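Local coordinates for acetolactate synthase isozyme 1 large subunit (Escherichia coli, PDB 6LPI), which is the large subunit of a thiamine diphosphate-dependent enzyme of the acetohydroxy-acid synthase family, binding thiamine diphosphate, magnesium and flavin-adenine dinucleotide, at residues Pro214-Pro226 and Leu238-Leu250; Gly417-Ala429 and Gly445-Ala457. All coordinates share one frame; numbering follows the deposited sequence.

Contact 1: residues Pro214-Pro226 and Leu238-Leu250. With FAD (flavin-adenine dinucleotide), chain I.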
loop_
_atom_site.group_PDB
_atom_site.type_symbol
_atom_site.label_atom_id
_atom_site.label_comp_id
_atom_site.label_asym_id
_atom_site.label_seq_id
_atom_site.Cartn_x
_atom_site.Cartn_y
_atom_site.Cartn_z
ATOM N N PRO B 214 24.018 12.725 -8.972
ATOM C CA PRO B 214 22.906 11.777 -8.915
ATOM C C PRO B 214 22.288 11.701 -7.529
ATOM O O PRO B 214 22.930 11.938 -6.502
ATOM C CB PRO B 214 23.578 10.445 -9.274
ATOM C CG PRO B 214 24.940 10.580 -8.656
ATOM C CD PRO B 214 25.312 12.058 -8.752
ATOM N N VAL B 215 21.001 11.365 -7.520
ATOM C CA VAL B 215 20.295 11.046 -6.292
ATOM C C VAL B 215 19.555 9.747 -6.525
ATOM O O VAL B 215 19.128 9.445 -7.649
ATOM C CB VAL B 215 19.314 12.137 -5.812
ATOM C CG1 VAL B 215 19.910 13.522 -5.947
ATOM C CG2 VAL B 215 17.985 11.987 -6.490
ATOM N N LEU B 216 19.482 8.946 -5.472
ATOM C CA LEU B 216 18.786 7.672 -5.492
ATOM C C LEU B 216 17.448 7.882 -4.793
ATOM O O LEU B 216 17.399 8.389 -3.673
ATOM C CB LEU B 216 19.647 6.589 -4.832
ATOM C CG LEU B 216 19.126 5.203 -4.500
ATOM C CD1 LEU B 216 18.857 4.456 -5.775
ATOM C CD2 LEU B 216 20.175 4.454 -3.719
ATOM N N TYR B 217 16.382 7.614 -5.498
ATOM C CA TYR B 217 15.025 7.914 -5.068
ATOM C C TYR B 217 14.319 6.577 -4.820
ATOM O O TYR B 217 13.957 5.865 -5.757
ATOM C CB TYR B 217 14.381 8.803 -6.136
ATOM C CG TYR B 217 12.889 9.002 -6.131
ATOM C CD1 TYR B 217 12.106 8.729 -5.021
ATOM C CD2 TYR B 217 12.261 9.443 -7.272
ATOM C CE1 TYR B 217 10.751 8.910 -5.056
ATOM C CE2 TYR B 217 10.907 9.617 -7.319
ATOM C CZ TYR B 217 10.156 9.353 -6.209
ATOM O OH TYR B 217 8.798 9.536 -6.269
ATOM N N LEU B 218 14.141 6.234 -3.550
ATOM C CA LEU B 218 13.573 4.956 -3.135
ATOM C C LEU B 218 12.098 5.056 -2.794
ATOM O O LEU B 218 11.653 6.032 -2.183
ATOM C CB LEU B 218 14.322 4.395 -1.931
ATOM C CG LEU B 218 15.812 4.389 -2.135
ATOM C CD1 LEU B 218 16.472 3.729 -0.905
ATOM C CD2 LEU B 218 16.037 3.595 -3.421
ATOM N N GLY B 219 11.357 4.017 -3.197
ATOM C CA GLY B 219 9.948 3.891 -2.894
ATOM C C GLY B 219 9.640 2.570 -2.211
ATOM O O GLY B 219 10.531 1.768 -1.922
ATOM N N GLY B 220 8.349 2.367 -1.952
ATOM C CA GLY B 220 7.907 1.189 -1.230
ATOM C C GLY B 220 8.177 -0.129 -1.927
ATOM O O GLY B 220 7.931 -1.185 -1.336
ATOM N N GLY B 221 8.625 -0.104 -3.166
ATOM C CA GLY B 221 8.883 -1.333 -3.888
ATOM C C GLY B 221 10.227 -1.970 -3.683
ATOM O O GLY B 221 10.432 -3.100 -4.136
ATOM N N VAL B 222 11.161 -1.267 -3.046
ATOM C CA VAL B 222 12.499 -1.791 -2.787
ATOM C C VAL B 222 12.541 -2.551 -1.464
ATOM O O VAL B 222 13.622 -2.923 -0.994
ATOM C CB VAL B 222 13.528 -0.659 -2.759
ATOM C CG1 VAL B 222 13.512 0.080 -4.075
ATOM C CG2 VAL B 222 13.234 0.252 -1.573
ATOM N N ILE B 223 11.370 -2.752 -0.846
ATOM C CA ILE B 223 11.286 -3.128 0.563
ATOM C C ILE B 223 11.949 -4.468 0.863
ATOM O O ILE B 223 12.445 -4.669 1.972
ATOM C CB ILE B 223 9.812 -3.121 0.999
ATOM C CG1 ILE B 223 9.721 -3.069 2.519
ATOM C CG2 ILE B 223 9.086 -4.327 0.415
ATOM C CD1 ILE B 223 10.059 -1.706 3.069
ATOM N N ASN B 224 12.023 -5.379 -0.109
ATOM C CA ASN B 224 12.671 -6.673 0.074
ATOM C C ASN B 224 14.061 -6.734 -0.547
ATOM O O ASN B 224 14.528 -7.824 -0.887
ATOM C CB ASN B 224 11.828 -7.813 -0.493
ATOM C CG ASN B 224 10.463 -7.882 0.104
ATOM O OD1 ASN B 224 10.323 -8.015 1.316
ATOM N ND2 ASN B 224 9.459 -7.944 -0.737
ATOM N N ALA B 225 14.737 -5.606 -0.664
ATOM C CA ALA B 225 16.090 -5.605 -1.187
ATOM C C ALA B 225 16.945 -4.617 -0.404
ATOM O O ALA B 225 17.620 -3.778 -1.013
ATOM C CB ALA B 225 16.080 -5.260 -2.681
ATOM N N PRO B 226 16.981 -4.697 0.931
ATOM C CA PRO B 226 17.745 -3.695 1.689
ATOM C C PRO B 226 19.235 -3.845 1.495
ATOM O O PRO B 226 19.965 -2.842 1.452
ATOM C CB PRO B 226 17.330 -3.971 3.138
ATOM C CG PRO B 226 16.284 -5.105 3.061
ATOM C CD PRO B 226 16.550 -5.804 1.797
ATOM N N LEU B 238 25.749 7.606 -3.325
ATOM C CA LEU B 238 24.593 8.336 -3.821
ATOM C C LEU B 238 23.853 8.974 -2.659
ATOM O O LEU B 238 23.549 8.289 -1.677
ATOM C CB LEU B 238 23.658 7.390 -4.542
ATOM C CG LEU B 238 24.363 6.635 -5.662
ATOM C CD1 LEU B 238 23.369 5.757 -6.391
ATOM C CD2 LEU B 238 25.084 7.592 -6.604
ATOM N N PRO B 239 23.590 10.273 -2.699
ATOM C CA PRO B 239 22.556 10.820 -1.816
ATOM C C PRO B 239 21.250 10.083 -2.073
ATOM O O PRO B 239 20.830 9.926 -3.219
ATOM C CB PRO B 239 22.483 12.295 -2.237
ATOM C CG PRO B 239 23.877 12.606 -2.699
ATOM C CD PRO B 239 24.440 11.326 -3.282
ATOM N N THR B 240 20.635 9.566 -1.014
ATOM C CA THR B 240 19.425 8.760 -1.164
ATOM C C THR B 240 18.250 9.381 -0.425
ATOM O O THR B 240 18.347 9.703 0.760
ATOM C CB THR B 240 19.661 7.340 -0.673
ATOM O OG1 THR B 240 19.766 7.379 0.745
ATOM C CG2 THR B 240 20.952 6.808 -1.222
ATOM N N THR B 241 17.160 9.587 -1.145
ATOM C CA THR B 241 15.915 10.072 -0.581
ATOM C C THR B 241 14.895 8.942 -0.594
ATOM O O THR B 241 14.916 8.076 -1.474
ATOM C CB THR B 241 15.395 11.292 -1.358
ATOM O OG1 THR B 241 14.265 11.852 -0.679
ATOM C CG2 THR B 241 14.981 10.916 -2.767
ATOM N N MET B 242 13.963 8.974 0.352
ATOM C CA MET B 242 12.945 7.938 0.408
ATOM C C MET B 242 11.559 8.563 0.428
ATOM O O MET B 242 11.373 9.686 0.899
ATOM C CB MET B 242 13.124 7.039 1.628
ATOM C CG MET B 242 14.448 6.322 1.710
ATOM S SD MET B 242 15.009 6.113 3.423
ATOM C CE MET B 242 15.812 7.681 3.763
ATOM N N THR B 243 10.594 7.844 -0.125
ATOM C CA THR B 243 9.203 8.235 0.037
ATOM C C THR B 243 8.728 7.870 1.433
ATOM O O THR B 243 9.429 7.199 2.188
ATOM C CB THR B 243 8.326 7.531 -0.985
ATOM O OG1 THR B 243 8.412 6.123 -0.747
ATOM C CG2 THR B 243 8.793 7.835 -2.389
ATOM N N LEU B 244 7.500 8.280 1.766
ATOM C CA LEU B 244 6.903 7.848 3.029
ATOM C C LEU B 244 6.884 6.329 3.179
ATOM O O LEU B 244 6.954 5.816 4.300
ATOM C CB LEU B 244 5.485 8.400 3.163
ATOM C CG LEU B 244 4.783 8.047 4.477
ATOM C CD1 LEU B 244 5.483 8.729 5.618
ATOM C CD2 LEU B 244 3.331 8.455 4.412
ATOM N N MET B 245 6.760 5.596 2.073
ATOM C CA MET B 245 6.677 4.141 2.083
ATOM C C MET B 245 8.028 3.466 2.167
ATOM O O MET B 245 8.069 2.238 2.231
ATOM C CB MET B 245 5.964 3.638 0.814
ATOM C CG MET B 245 4.579 4.224 0.594
ATOM S SD MET B 245 3.569 4.017 2.066
ATOM C CE MET B 245 3.089 2.299 1.765
ATOM N N ALA B 246 9.126 4.215 2.112
ATOM C CA ALA B 246 10.466 3.638 2.087
ATOM C C ALA B 246 11.307 3.978 3.318
ATOM O O ALA B 246 12.494 3.607 3.371
ATOM C CB ALA B 246 11.200 4.080 0.809
ATOM N N LEU B 247 10.738 4.680 4.298
ATOM C CA LEU B 247 11.471 4.981 5.514
ATOM C C LEU B 247 12.030 3.702 6.129
ATOM O O LEU B 247 11.352 2.668 6.181
ATOM C CB LEU B 247 10.554 5.672 6.511
ATOM C CG LEU B 247 9.873 6.946 5.995
ATOM C CD1 LEU B 247 9.240 7.691 7.183
ATOM C CD2 LEU B 247 10.798 7.877 5.127
ATOM N N GLY B 248 13.277 3.783 6.603
ATOM C CA GLY B 248 13.977 2.629 7.118
ATOM C C GLY B 248 14.819 1.879 6.108
ATOM O O GLY B 248 15.684 1.089 6.518
ATOM N N MET B 249 14.626 2.123 4.803
ATOM C CA MET B 249 15.462 1.473 3.799
ATOM C C MET B 249 16.930 1.883 3.939
ATOM O O MET B 249 17.820 1.151 3.493
ATOM C CB MET B 249 14.929 1.773 2.406
ATOM C CG MET B 249 13.649 1.000 2.009
ATOM S SD MET B 249 13.566 -0.781 2.337
ATOM C CE MET B 249 15.083 -1.353 1.584
ATOM N N LEU B 250 17.196 3.021 4.579
ATOM C CA LEU B 250 18.498 3.347 5.132
ATOM C C LEU B 250 18.286 3.895 6.534
ATOM O O LEU B 250 17.299 4.605 6.774
ATOM C CB LEU B 250 19.257 4.409 4.321
ATOM C CG LEU B 250 20.005 4.099 3.031
ATOM C CD1 LEU B 250 20.818 5.314 2.684
ATOM C CD2 LEU B 250 20.930 2.910 3.195
HETATM P PA FAD I . 4.273 2.857 -3.412
HETATM O O1A FAD I . 4.649 2.510 -2.025
HETATM O O2A FAD I . 2.835 2.646 -3.808
HETATM O O5B FAD I . 5.285 1.971 -4.239
HETATM C C5B FAD I . 4.829 0.921 -5.116
HETATM C C4B FAD I . 5.652 0.997 -6.373
HETATM O O4B FAD I . 6.774 0.077 -6.299
HETATM C C3B FAD I . 4.900 0.625 -7.647
HETATM O O3B FAD I . 5.360 1.464 -8.707
HETATM C C2B FAD I . 5.256 -0.859 -7.797
HETATM O O2B FAD I . 5.097 -1.376 -9.109
HETATM C C1B FAD I . 6.726 -0.797 -7.409
HETATM N N9A FAD I . 7.324 -2.067 -7.032
HETATM C C8A FAD I . 6.885 -2.955 -6.087
HETATM N N7A FAD I . 7.651 -4.014 -5.950
HETATM C C5A FAD I . 8.665 -3.806 -6.872
HETATM C C6A FAD I . 9.796 -4.568 -7.233
HETATM N N6A FAD I . 10.108 -5.743 -6.681
HETATM N N1A FAD I . 10.599 -4.079 -8.203
HETATM C C2A FAD I . 10.290 -2.907 -8.766
HETATM N N3A FAD I . 9.261 -2.100 -8.504
HETATM C C4A FAD I . 8.476 -2.611 -7.547
HETATM N N1 FAD I . 4.805 10.658 0.390
HETATM C C2 FAD I . 5.996 11.274 0.144
HETATM O O2 FAD I . 6.846 10.748 -0.563
HETATM N N3 FAD I . 6.268 12.508 0.707
HETATM C C4 FAD I . 5.426 13.224 1.533
HETATM O O4 FAD I . 5.781 14.312 1.978
HETATM C C4X FAD I . 4.153 12.565 1.782
HETATM N N5 FAD I . 3.279 13.168 2.560
HETATM C C5X FAD I . 2.074 12.521 2.807
HETATM C C6 FAD I . 1.135 13.135 3.638
HETATM C C7 FAD I . -0.081 12.515 3.923
HETATM C C7M FAD I . -1.081 13.209 4.808
HETATM C C8 FAD I . -0.370 11.260 3.362
HETATM C C8M FAD I . -1.686 10.573 3.638
HETATM C C9 FAD I . 0.565 10.647 2.532
HETATM C C9A FAD I . 1.774 11.269 2.243
HETATM N N10 FAD I . 2.740 10.667 1.408
HETATM C C10 FAD I . 3.937 11.283 1.159
HETATM C "C1'" FAD I . 2.496 9.360 0.798
HETATM C "C2'" FAD I . 2.016 9.465 -0.641
HETATM O "O2'" FAD I . 0.607 9.688 -0.675
HETATM C "C3'" FAD I . 2.318 8.156 -1.371
HETATM O "O3'" FAD I . 1.713 7.071 -0.675
HETATM C "C4'" FAD I . 3.803 7.854 -1.534
HETATM O "O4'" FAD I . 4.494 9.073 -1.781
HETATM C "C5'" FAD I . 4.069 6.884 -2.660
HETATM O "O5'" FAD I . 5.372 6.301 -2.482
HETATM P P FAD I . 5.891 5.207 -3.457
HETATM O O1P FAD I . 6.298 5.875 -4.771
HETATM O O2P FAD I . 6.809 4.447 -2.812
HETATM O O3P FAD I . 4.600 4.381 -3.709
#
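Leu216 and Leu218 pair with the neighbouring strand 240-242 through their own backbones, in parallel register. Leu216 N donates to Pro239 O and Thr241 N to Leu216 O; two residues on, Leu218 N reaches Thr241 O at 2.9 Å in an almost straight bond (179° at the hydrogen), and Thr243 N closes on Leu218 O. On the face that carries Leu216, Leu218, Thr240 and Met242, Leu216 and Thr240 run side by side in the same direction, with Leu216 CD2 3.5 Å from Thr240 CG2. Tyr217 and Thr241 look to the other face, where Thr243 CG2 meets the edge of the Tyr217 ring in its plane, 3.5 Å from CE1.

Past the strand ends the packing centres on Met249. Bends at chi2 (-46°) and chi3 (-52°) fold its chain back over the turn 222-225, putting CG 3.7 Å from Val222 CG2, SD against Ile223 CD1, and CE beside Val222 O and the ring of Pro226. A type II turn, Ala246 to Met249, delivers that side chain, while Ala246 CB lies against the carbonyl oxygens of Leu218 and Gly219.

Both loops then grip one FAD phosphate oxygen: Gly220 N donates to O2P at 2.7 Å, and Thr243 OG1 donates to the same O2P at 3.1 Å. Glycines at 219-221 let the backbone come this close to the cofactor. Further out, Tyr217 and Val215 bond through their backbones to strand 278-282, and Thr241 OG1 is bonded to Gly259 O.

Strand 214-218, helix 226-235 and strand 240-242 form a beta-alpha-beta unit of the central domain's Rossmann-like parallel sheet, whose glycine-bearing loop receives the FAD diphosphate at the carboxyl ends of the strands.

Contact 2: residues Gly417-Ala429 and Gly445-Ala457. With TPP (thiamine diphosphate), chain J.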
loop_
_atom_site.group_PDB
_atom_site.type_symbol
_atom_site.label_atom_id
_atom_site.label_comp_id
_atom_site.label_asym_id
_atom_site.label_seq_id
_atom_site.Cartn_x
_atom_site.Cartn_y
_atom_site.Cartn_z
ATOM N N GLY B 417 -4.329 6.748 2.503
ATOM C CA GLY B 417 -4.221 7.649 3.629
ATOM C C GLY B 417 -5.442 7.513 4.502
ATOM O O GLY B 417 -6.147 8.494 4.730
ATOM N N THR B 418 -5.696 6.316 5.010
ATOM C CA THR B 418 -6.930 6.004 5.727
ATOM C C THR B 418 -6.774 6.372 7.199
ATOM O O THR B 418 -5.902 5.824 7.886
ATOM C CB THR B 418 -7.233 4.505 5.621
ATOM O OG1 THR B 418 -6.999 4.038 4.288
ATOM C CG2 THR B 418 -8.635 4.181 6.059
ATOM N N MET B 419 -7.618 7.270 7.697
ATOM C CA MET B 419 -7.723 7.376 9.143
ATOM C C MET B 419 -8.253 6.069 9.688
ATOM O O MET B 419 -9.091 5.407 9.057
ATOM C CB MET B 419 -8.614 8.538 9.587
ATOM C CG MET B 419 -8.099 9.907 9.107
ATOM S SD MET B 419 -9.204 11.272 9.530
ATOM C CE MET B 419 -9.504 10.803 11.252
ATOM N N GLY B 420 -7.694 5.656 10.825
ATOM C CA GLY B 420 -8.100 4.419 11.453
ATOM C C GLY B 420 -7.223 3.236 11.126
ATOM O O GLY B 420 -7.451 2.150 11.666
ATOM N N PHE B 421 -6.227 3.416 10.260
ATOM C CA PHE B 421 -5.335 2.320 9.886
ATOM C C PHE B 421 -4.481 1.845 11.073
ATOM O O PHE B 421 -4.304 0.630 11.289
ATOM C CB PHE B 421 -4.464 2.786 8.719
ATOM C CG PHE B 421 -3.243 1.945 8.485
ATOM C CD1 PHE B 421 -3.280 0.879 7.594
ATOM C CD2 PHE B 421 -2.063 2.205 9.155
ATOM C CE1 PHE B 421 -2.160 0.101 7.378
ATOM C CE2 PHE B 421 -0.941 1.440 8.934
ATOM C CZ PHE B 421 -0.982 0.391 8.043
ATOM N N GLY B 422 -3.973 2.786 11.864
ATOM C CA GLY B 422 -2.976 2.539 12.887
ATOM C C GLY B 422 -3.266 1.465 13.917
ATOM O O GLY B 422 -2.479 0.531 14.076
ATOM N N LEU B 423 -4.369 1.557 14.648
ATOM C CA LEU B 423 -4.524 0.599 15.739
ATOM C C LEU B 423 -4.718 -0.824 15.215
ATOM O O LEU B 423 -4.010 -1.737 15.689
ATOM C CB LEU B 423 -5.637 1.066 16.683
ATOM C CG LEU B 423 -6.347 0.111 17.636
ATOM C CD1 LEU B 423 -5.361 -0.529 18.598
ATOM C CD2 LEU B 423 -7.418 0.882 18.394
ATOM N N PRO B 424 -5.611 -1.096 14.248
ATOM C CA PRO B 424 -5.713 -2.484 13.761
ATOM C C PRO B 424 -4.463 -2.968 13.053
ATOM O O PRO B 424 -4.113 -4.153 13.178
ATOM C CB PRO B 424 -6.942 -2.456 12.847
ATOM C CG PRO B 424 -7.181 -1.046 12.558
ATOM C CD PRO B 424 -6.699 -0.266 13.717
ATOM N N ALA B 425 -3.772 -2.091 12.316
ATOM C CA ALA B 425 -2.489 -2.489 11.740
ATOM C C ALA B 425 -1.503 -2.908 12.825
ATOM O O ALA B 425 -0.811 -3.924 12.691
ATOM C CB ALA B 425 -1.916 -1.350 10.905
ATOM N N ALA B 426 -1.437 -2.150 13.919
ATOM C CA ALA B 426 -0.552 -2.527 15.011
ATOM C C ALA B 426 -0.970 -3.858 15.618
ATOM O O ALA B 426 -0.121 -4.685 15.977
ATOM C CB ALA B 426 -0.537 -1.427 16.076
ATOM N N ILE B 427 -2.276 -4.096 15.719
ATOM C CA ILE B 427 -2.749 -5.372 16.244
ATOM C C ILE B 427 -2.238 -6.517 15.370
ATOM O O ILE B 427 -1.711 -7.527 15.869
ATOM C CB ILE B 427 -4.284 -5.351 16.345
ATOM C CG1 ILE B 427 -4.689 -4.425 17.486
ATOM C CG2 ILE B 427 -4.836 -6.746 16.570
ATOM C CD1 ILE B 427 -6.123 -4.019 17.459
ATOM N N GLY B 428 -2.352 -6.354 14.044
ATOM C CA GLY B 428 -1.840 -7.372 13.138
ATOM C C GLY B 428 -0.346 -7.586 13.297
ATOM O O GLY B 428 0.127 -8.725 13.406
ATOM N N ALA B 429 0.419 -6.490 13.321
ATOM C CA ALA B 429 1.865 -6.593 13.510
ATOM C C ALA B 429 2.218 -7.337 14.794
ATOM O O ALA B 429 3.201 -8.093 14.834
ATOM C CB ALA B 429 2.502 -5.203 13.516
ATOM N N GLY B 445 -8.630 12.136 16.286
ATOM C CA GLY B 445 -9.645 11.852 15.293
ATOM C C GLY B 445 -9.517 10.458 14.703
ATOM O O GLY B 445 -10.488 9.694 14.673
ATOM N N SER B 446 -8.313 10.085 14.262
ATOM C CA SER B 446 -8.157 8.766 13.647
ATOM C C SER B 446 -8.447 7.625 14.617
ATOM O O SER B 446 -9.062 6.630 14.226
ATOM C CB SER B 446 -6.772 8.581 13.040
ATOM O OG SER B 446 -6.428 9.617 12.171
ATOM N N LEU B 447 -7.996 7.728 15.872
ATOM C CA LEU B 447 -8.167 6.607 16.790
ATOM C C LEU B 447 -9.635 6.220 16.985
ATOM O O LEU B 447 -9.945 5.038 17.202
ATOM C CB LEU B 447 -7.524 6.941 18.130
ATOM C CG LEU B 447 -7.599 5.838 19.188
ATOM C CD1 LEU B 447 -6.650 4.653 18.902
ATOM C CD2 LEU B 447 -7.359 6.429 20.550
ATOM N N MET B 448 -10.552 7.180 16.884
ATOM C CA MET B 448 -11.954 6.824 17.053
ATOM C C MET B 448 -12.532 6.030 15.896
ATOM O O MET B 448 -13.602 5.435 16.054
ATOM C CB MET B 448 -12.789 8.047 17.387
ATOM C CG MET B 448 -12.871 8.133 18.918
ATOM S SD MET B 448 -13.798 9.537 19.433
ATOM C CE MET B 448 -13.037 10.733 18.321
ATOM N N MET B 449 -11.875 6.018 14.744
ATOM C CA MET B 449 -12.461 5.348 13.592
ATOM C C MET B 449 -12.485 3.842 13.784
ATOM O O MET B 449 -13.466 3.182 13.429
ATOM C CB MET B 449 -11.698 5.706 12.326
ATOM C CG MET B 449 -11.710 7.171 12.036
ATOM S SD MET B 449 -11.622 7.273 10.275
ATOM C CE MET B 449 -13.126 8.108 9.906
ATOM N N ASN B 450 -11.435 3.285 14.371
ATOM C CA ASN B 450 -11.393 1.872 14.715
ATOM C C ASN B 450 -11.127 1.676 16.206
ATOM O O ASN B 450 -10.345 0.816 16.607
ATOM C CB ASN B 450 -10.372 1.131 13.852
ATOM C CG ASN B 450 -10.919 0.810 12.473
ATOM O OD1 ASN B 450 -12.076 0.413 12.332
ATOM N ND2 ASN B 450 -10.090 0.954 11.456
ATOM N N ILE B 451 -11.765 2.519 17.030
ATOM C CA ILE B 451 -11.615 2.478 18.485
ATOM C C ILE B 451 -12.040 1.121 19.029
ATOM O O ILE B 451 -11.503 0.645 20.040
ATOM C CB ILE B 451 -12.433 3.620 19.129
ATOM C CG1 ILE B 451 -12.014 3.842 20.573
ATOM C CG2 ILE B 451 -13.926 3.315 19.101
ATOM C CD1 ILE B 451 -10.555 4.173 20.719
ATOM N N GLN B 452 -13.000 0.474 18.370
ATOM C CA GLN B 452 -13.518 -0.787 18.876
ATOM C C GLN B 452 -12.436 -1.855 18.891
ATOM O O GLN B 452 -12.488 -2.791 19.699
ATOM C CB GLN B 452 -14.732 -1.217 18.047
ATOM C CG GLN B 452 -14.408 -1.723 16.652
ATOM C CD GLN B 452 -14.066 -0.618 15.685
ATOM O OE1 GLN B 452 -14.633 0.483 15.735
ATOM N NE2 GLN B 452 -13.085 -0.885 14.825
ATOM N N GLU B 453 -11.429 -1.722 18.032
ATOM C CA GLU B 453 -10.405 -2.748 18.027
ATOM C C GLU B 453 -9.552 -2.698 19.276
ATOM O O GLU B 453 -8.773 -3.633 19.505
ATOM C CB GLU B 453 -9.555 -2.646 16.770
ATOM C CG GLU B 453 -10.397 -2.773 15.467
ATOM C CD GLU B 453 -11.295 -4.001 15.441
ATOM O OE1 GLU B 453 -10.870 -5.058 15.943
ATOM O OE2 GLU B 453 -12.447 -3.903 14.964
ATOM N N MET B 454 -9.704 -1.654 20.103
ATOM C CA MET B 454 -9.100 -1.689 21.431
ATOM C C MET B 454 -9.448 -2.979 22.148
ATOM O O MET B 454 -8.569 -3.623 22.733
ATOM C CB MET B 454 -9.545 -0.487 22.257
ATOM C CG MET B 454 -8.587 0.672 22.160
ATOM S SD MET B 454 -9.016 2.060 23.228
ATOM C CE MET B 454 -7.835 3.282 22.664
ATOM N N ALA B 455 -10.714 -3.399 22.062
ATOM C CA ALA B 455 -11.112 -4.671 22.662
ATOM C C ALA B 455 -10.264 -5.808 22.114
ATOM O O ALA B 455 -9.687 -6.602 22.876
ATOM C CB ALA B 455 -12.598 -4.930 22.412
ATOM N N THR B 456 -10.137 -5.857 20.781
ATOM C CA THR B 456 -9.305 -6.856 20.124
ATOM C C THR B 456 -7.892 -6.862 20.682
ATOM O O THR B 456 -7.299 -7.930 20.882
ATOM C CB THR B 456 -9.299 -6.612 18.611
ATOM O OG1 THR B 456 -10.650 -6.559 18.130
ATOM C CG2 THR B 456 -8.543 -7.696 17.886
ATOM N N ALA B 457 -7.355 -5.682 20.998
ATOM C CA ALA B 457 -5.991 -5.631 21.520
ATOM C C ALA B 457 -5.906 -6.253 22.904
ATOM O O ALA B 457 -4.981 -7.024 23.193
ATOM C CB ALA B 457 -5.491 -4.188 21.552
HETATM N "N1'" TPP J . -11.868 10.811 6.618
HETATM C "C2'" TPP J . -11.105 9.659 6.563
HETATM C CM2 TPP J . -11.707 8.311 6.834
HETATM N "N3'" TPP J . -9.770 9.715 6.249
HETATM C "C4'" TPP J . -9.174 10.909 5.959
HETATM N "N4'" TPP J . -7.878 10.884 5.648
HETATM C "C5'" TPP J . -9.932 12.082 6.011
HETATM C "C6'" TPP J . -11.281 12.018 6.346
HETATM C "C7'" TPP J . -9.296 13.430 5.738
HETATM N N3 TPP J . -8.343 13.693 6.783
HETATM C C2 TPP J . -7.001 13.423 6.655
HETATM S S1 TPP J . -6.132 13.776 7.945
HETATM C C5 TPP J . -7.442 14.299 8.732
HETATM C C4 TPP J . -8.606 14.199 8.011
HETATM C CM4 TPP J . -9.924 14.630 8.560
HETATM C C6 TPP J . -7.275 14.816 10.141
HETATM C C7 TPP J . -6.532 13.822 11.032
HETATM O O7 TPP J . -7.090 13.895 12.326
HETATM P PA TPP J . -6.281 13.382 13.625
HETATM O O1A TPP J . -6.522 11.919 13.883
HETATM O O2A TPP J . -6.760 14.258 14.768
HETATM O O3A TPP J . -4.709 13.555 13.324
HETATM P PB TPP J . -3.875 14.923 13.634
HETATM O O1B TPP J . -2.426 14.557 13.960
HETATM O O2B TPP J . -3.892 15.887 12.474
HETATM O O3B TPP J . -4.540 15.665 14.774
#
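Asn450 ND2 donates to Gly420 O in the one hydrogen bond across this contact, 2.9 Å and nearly straight (169°). Gly420 O lies close to the plane of the Asn450 amide, but the donor stands above the carbonyl plane. The side chains of Pro424 and Asn450 cross at about a right angle, Pro424 CG nearest ND2. The amide's other end is held too: Gln452 NE2 gives to Asn450 OD1 and also to Glu453 OE2, while Thr456 OG1 donates to Glu453 OE1. Outside the segments, Asn450 ND2 also bonds Gln61 OE1 and Glu453 OE2 bonds Arg58 N.

Among the apolar contacts, Leu423 CD2 lies 3.9 Å from Leu447 CD1 and equally near Met454 CG. Ile427 CD1 rests on Glu453 CB and Ala457 CB. Met419 CB packs on Met449 SD.

Cofactor contacts gather at the amino ends of both segments. Met419, bent at chi3 (46°), turns CE to Ser446 N while its CG faces thiamine diphosphate N3' at 3.3 Å; Met449 CE meets the cofactor methyl CM2. Ser446 holds O1A through N and OG, Gly445 N donates to O2A, and Gly417 O accepts from N4'. Gly445 follows Asp444, which with Asn471 binds the magnesium ion, in the Gly-Asp-Gly motif of thiamine diphosphate enzymes.

Helix 422-429 runs beside helix 453-457 at 21°, their axes 9.7 Å apart. Strand 438-443 packs against Ala426 and Ala429, and helix 60-74 lies on Phe421 and Pro424.

Both contacts are largely buried, about 27 Å apart centre to centre, and follow one another along the chain in different domains. They share no secondary-structure element and do not touch. Contact 1 joins neighbouring strands of the central domain, so its bonding across the segments is all main chain to main chain; contact 2, in the C-terminal thiamine diphosphate-binding domain, sets helices and loops side by side and relies on side-chain packing with a single hydrogen bond, from a side-chain amide to a main-chain carbonyl. The cofactors differ likewise: Gly220 and Thr243 hold a FAD phosphate oxygen, while 445-446 hold thiamine diphosphate's. Gly417 of contact 2 touches FAD as well, so that cofactor meets both contacts.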